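Local coordinates for putative cell adhesion protein (Bacteroides fragilis, PDB 4H40), which is probably a fimbrial (pilus) protein of the fimbrillin-like family that serves in cell adhesion, at residues B[25-30]-B[293-298]. Numbering follows the deposited sequence.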
ATOM      1  N   PRO B  25       2.686 -11.816  22.369  1.00 51.15           N
ATOM      2  CA  PRO B  25       1.908 -10.694  21.819  1.00 49.95           C
ATOM      3  C   PRO B  25       1.863 -10.710  20.294  1.00 53.92           C
ATOM      4  O   PRO B  25       2.700 -11.325  19.628  1.00 55.05           O
ATOM      5  CB  PRO B  25       2.674  -9.474  22.333  1.00 51.91           C
ATOM      6  CG  PRO B  25       4.070  -9.954  22.442  1.00 56.09           C
ATOM      7  CD  PRO B  25       3.991 -11.362  22.889  1.00 52.43           C
ATOM      8  N   SER B  26       0.901 -10.004  19.750  1.00 50.51           N
ATOM      9  CA  SER B  26       0.717  -9.844  18.316  1.00 49.63           C
ATOM     10  C   SER B  26       1.946  -9.138  17.681  1.00 54.61           C
ATOM     11  O   SER B  26       2.463  -8.189  18.281  1.00 56.06           O
ATOM     12  CB  SER B  26      -0.549  -9.032  18.087  1.00 49.97           C
ATOM     13  OG  SER B  26      -0.756  -8.857  16.701  1.00 59.50           O
ATOM     14  N   ILE B  27       2.421  -9.613  16.500  1.00 50.11           N
ATOM     15  CA  ILE B  27       3.565  -9.033  15.773  1.00 50.76           C
ATOM     16  C   ILE B  27       3.194  -8.760  14.311  1.00 58.08           C
ATOM     17  O   ILE B  27       2.162  -9.216  13.832  1.00 57.35           O
ATOM     18  CB  ILE B  27       4.851  -9.909  15.848  1.00 55.69           C
ATOM     19  CG1 ILE B  27       4.642 -11.327  15.281  1.00 56.14           C
ATOM     20  CG2 ILE B  27       5.497  -9.910  17.239  1.00 57.38           C
ATOM     21  CD1 ILE B  27       5.744 -11.742  14.267  1.00 61.98           C
ATOM     22  N   SER B  28       4.043  -8.042  13.591  1.00 58.96           N
ATOM     23  CA  SER B  28       3.776  -7.762  12.183  1.00 60.42           C
ATOM     24  C   SER B  28       4.021  -9.003  11.330  1.00 69.31           C
ATOM     25  O   SER B  28       4.904  -9.801  11.672  1.00 70.30           O
ATOM     26  CB  SER B  28       4.645  -6.613  11.693  1.00 64.19           C
ATOM     27  OG  SER B  28       4.187  -5.382  12.231  1.00 73.41           O
ATOM     28  N   PRO B  29       3.326  -9.161  10.173  1.00 67.90           N
ATOM     29  CA  PRO B  29       3.611 -10.309   9.305  1.00 70.22           C
ATOM     30  C   PRO B  29       5.051 -10.339   8.774  1.00 82.67           C
ATOM     31  O   PRO B  29       5.805  -9.361   8.808  1.00 82.34           O
ATOM     32  CB  PRO B  29       2.620 -10.136   8.153  1.00 71.12           C
ATOM     33  CG  PRO B  29       1.585  -9.250   8.669  1.00 72.64           C
ATOM     34  CD  PRO B  29       2.259  -8.321   9.593  1.00 67.59           C
ATOM     35  N   SER B  30       5.428 -11.530   8.343  1.00 86.91           N
ATOM     36  CA  SER B  30       6.692 -11.963   7.755  1.00 91.42           C
ATOM     37  C   SER B  30       6.447 -13.408   7.333  1.00102.57           C
ATOM     38  O   SER B  30       5.754 -14.138   8.065  1.00101.38           O
ATOM     39  CB  SER B  30       7.858 -11.814   8.737  1.00 94.86           C
ATOM     40  OG  SER B  30       7.727 -12.636   9.886  1.00101.12           O
ATOM     41  N   ALA B 293      -4.285 -14.885  12.309  1.00 50.42           N
ATOM     42  CA  ALA B 293      -4.228 -14.945  13.762  1.00 48.15           C
ATOM     43  C   ALA B 293      -2.849 -14.641  14.269  1.00 53.34           C
ATOM     44  O   ALA B 293      -1.893 -15.212  13.770  1.00 55.08           O
ATOM     45  CB  ALA B 293      -4.640 -16.328  14.230  1.00 49.50           C
ATOM     46  N   GLY B 294      -2.762 -13.774  15.275  1.00 50.22           N
ATOM     47  CA  GLY B 294      -1.507 -13.421  15.929  1.00 49.60           C
ATOM     48  C   GLY B 294      -0.704 -12.332  15.254  1.00 52.79           C
ATOM     49  O   GLY B 294       0.395 -12.034  15.713  1.00 50.69           O
ATOM     50  N   HIS B 295      -1.251 -11.702  14.180  1.00 50.30           N
ATOM     51  CA  HIS B 295      -0.546 -10.639  13.451  1.00 49.34           C
ATOM     52  C   HIS B 295      -1.214  -9.285  13.555  1.00 51.14           C
ATOM     53  O   HIS B 295      -2.431  -9.199  13.729  1.00 49.21           O
ATOM     54  CB  HIS B 295      -0.384 -10.995  11.984  1.00 51.22           C
ATOM     55  CG  HIS B 295       0.521 -12.166  11.778  1.00 55.72           C
ATOM     56  ND1 HIS B 295       0.055 -13.333  11.231  1.00 58.06           N
ATOM     57  CD2 HIS B 295       1.833 -12.317  12.085  1.00 57.45           C
ATOM     58  CE1 HIS B 295       1.094 -14.150  11.196  1.00 58.00           C
ATOM     59  NE2 HIS B 295       2.179 -13.590  11.717  1.00 58.18           N
ATOM     60  N   SER B 296      -0.390  -8.220  13.462  1.00 48.04           N
ATOM     61  CA  SER B 296      -0.797  -6.815  13.512  1.00 46.28           C
ATOM     62  C   SER B 296      -0.664  -6.196  12.151  1.00 51.52           C
ATOM     63  O   SER B 296       0.356  -6.364  11.490  1.00 53.31           O
ATOM     64  CB  SER B 296       0.047  -6.029  14.504  1.00 47.47           C
ATOM     65  OG  SER B 296      -0.235  -6.358  15.851  1.00 54.23           O
ATOM     66  N   TYR B 297      -1.691  -5.471  11.739  1.00 46.12           N
ATOM     67  CA  TYR B 297      -1.732  -4.787  10.463  1.00 45.33           C
ATOM     68  C   TYR B 297      -1.823  -3.324  10.841  1.00 50.15           C
ATOM     69  O   TYR B 297      -2.894  -2.827  11.193  1.00 50.01           O
ATOM     70  CB  TYR B 297      -2.895  -5.345   9.586  1.00 45.60           C
ATOM     71  CG  TYR B 297      -2.730  -6.836   9.365  1.00 44.70           C
ATOM     72  CD1 TYR B 297      -3.213  -7.758  10.295  1.00 44.28           C
ATOM     73  CD2 TYR B 297      -1.964  -7.320   8.310  1.00 46.41           C
ATOM     74  CE1 TYR B 297      -2.966  -9.118  10.165  1.00 42.09           C
ATOM     75  CE2 TYR B 297      -1.732  -8.685   8.156  1.00 48.79           C
ATOM     76  CZ  TYR B 297      -2.196  -9.576   9.112  1.00 57.84           C
ATOM     77  OH  TYR B 297      -1.972 -10.925   8.953  1.00 65.83           O
ATOM     78  N   ASN B 298      -0.635  -2.718  11.004  1.00 47.08           N
ATOM     79  CA  ASN B 298      -0.399  -1.340  11.437  1.00 45.54           C
ATOM     80  C   ASN B 298      -0.347  -0.360  10.291  1.00 47.77           C
ATOM     81  O   ASN B 298       0.312  -0.608   9.313  1.00 48.46           O
ATOM     82  CB  ASN B 298       0.920  -1.276  12.178  1.00 42.31           C
ATOM     83  CG  ASN B 298       1.000  -2.301  13.257  1.00 55.53           C
ATOM     84  OD1 ASN B 298       0.015  -2.554  13.956  1.00 49.95           O
ATOM     85  ND2 ASN B 298       2.161  -2.936  13.393  1.00 49.60           N
TER
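Ser26 and Ser296 are joined by a hydrogen bond between their hydroxyls, OG to OG at 2.7 Å. Ser26 carries its OG anti to the backbone N (chi1 180°), beside its own carbonyl carbon, and this puts the oxygen over the 295-296 peptide, with His295 C 3.2 Å from Ser26 OG. Ser296 itself is buried. Both side chains also lie against strand 177-190, Ser296 on Arg183 and Ser26 on Asn179.

Next to this pair, Ile27 uses both backbone polar groups. Ile27 N donates to Gly294 O (3.3 Å), and Ile27 O receives Ser296 N at 2.8 Å. His295, the residue skipped between the two, adds a CA-H...O contact to the same Ile27 O. The imidazole of His295 turns its edge to Ile27 O, which lies in the ring plane 3.6 Å from His295 CD2. Farther round the ring ND1 is hydrogen-bonded to Thr292 OG1. That bond helps to fix the ring's orientation from the Thr292 side; toward the 25-30 segment the ring makes contacts without a hydrogen bond.

Pro29 crosses Tyr297 obliquely, Pro29 CG lying 3.4 Å from Tyr297 CE2, while the proline CD approaches Ser296 O. The tyrosine hydroxyl is held elsewhere, by Thr292 N.

One residue gripped by both N and O from the neighbours of its partner is the pattern of a parallel beta bridge, here a single one, with Ser26, Ile27 and Ser28 opposite Gly294, His295 and Ser296. It docks the loop after strand 23-24 at the start of strand 296-305, which runs parallel to strand 177-190 in the beta-rich fimbrillin-like fold of the transthyretin clan.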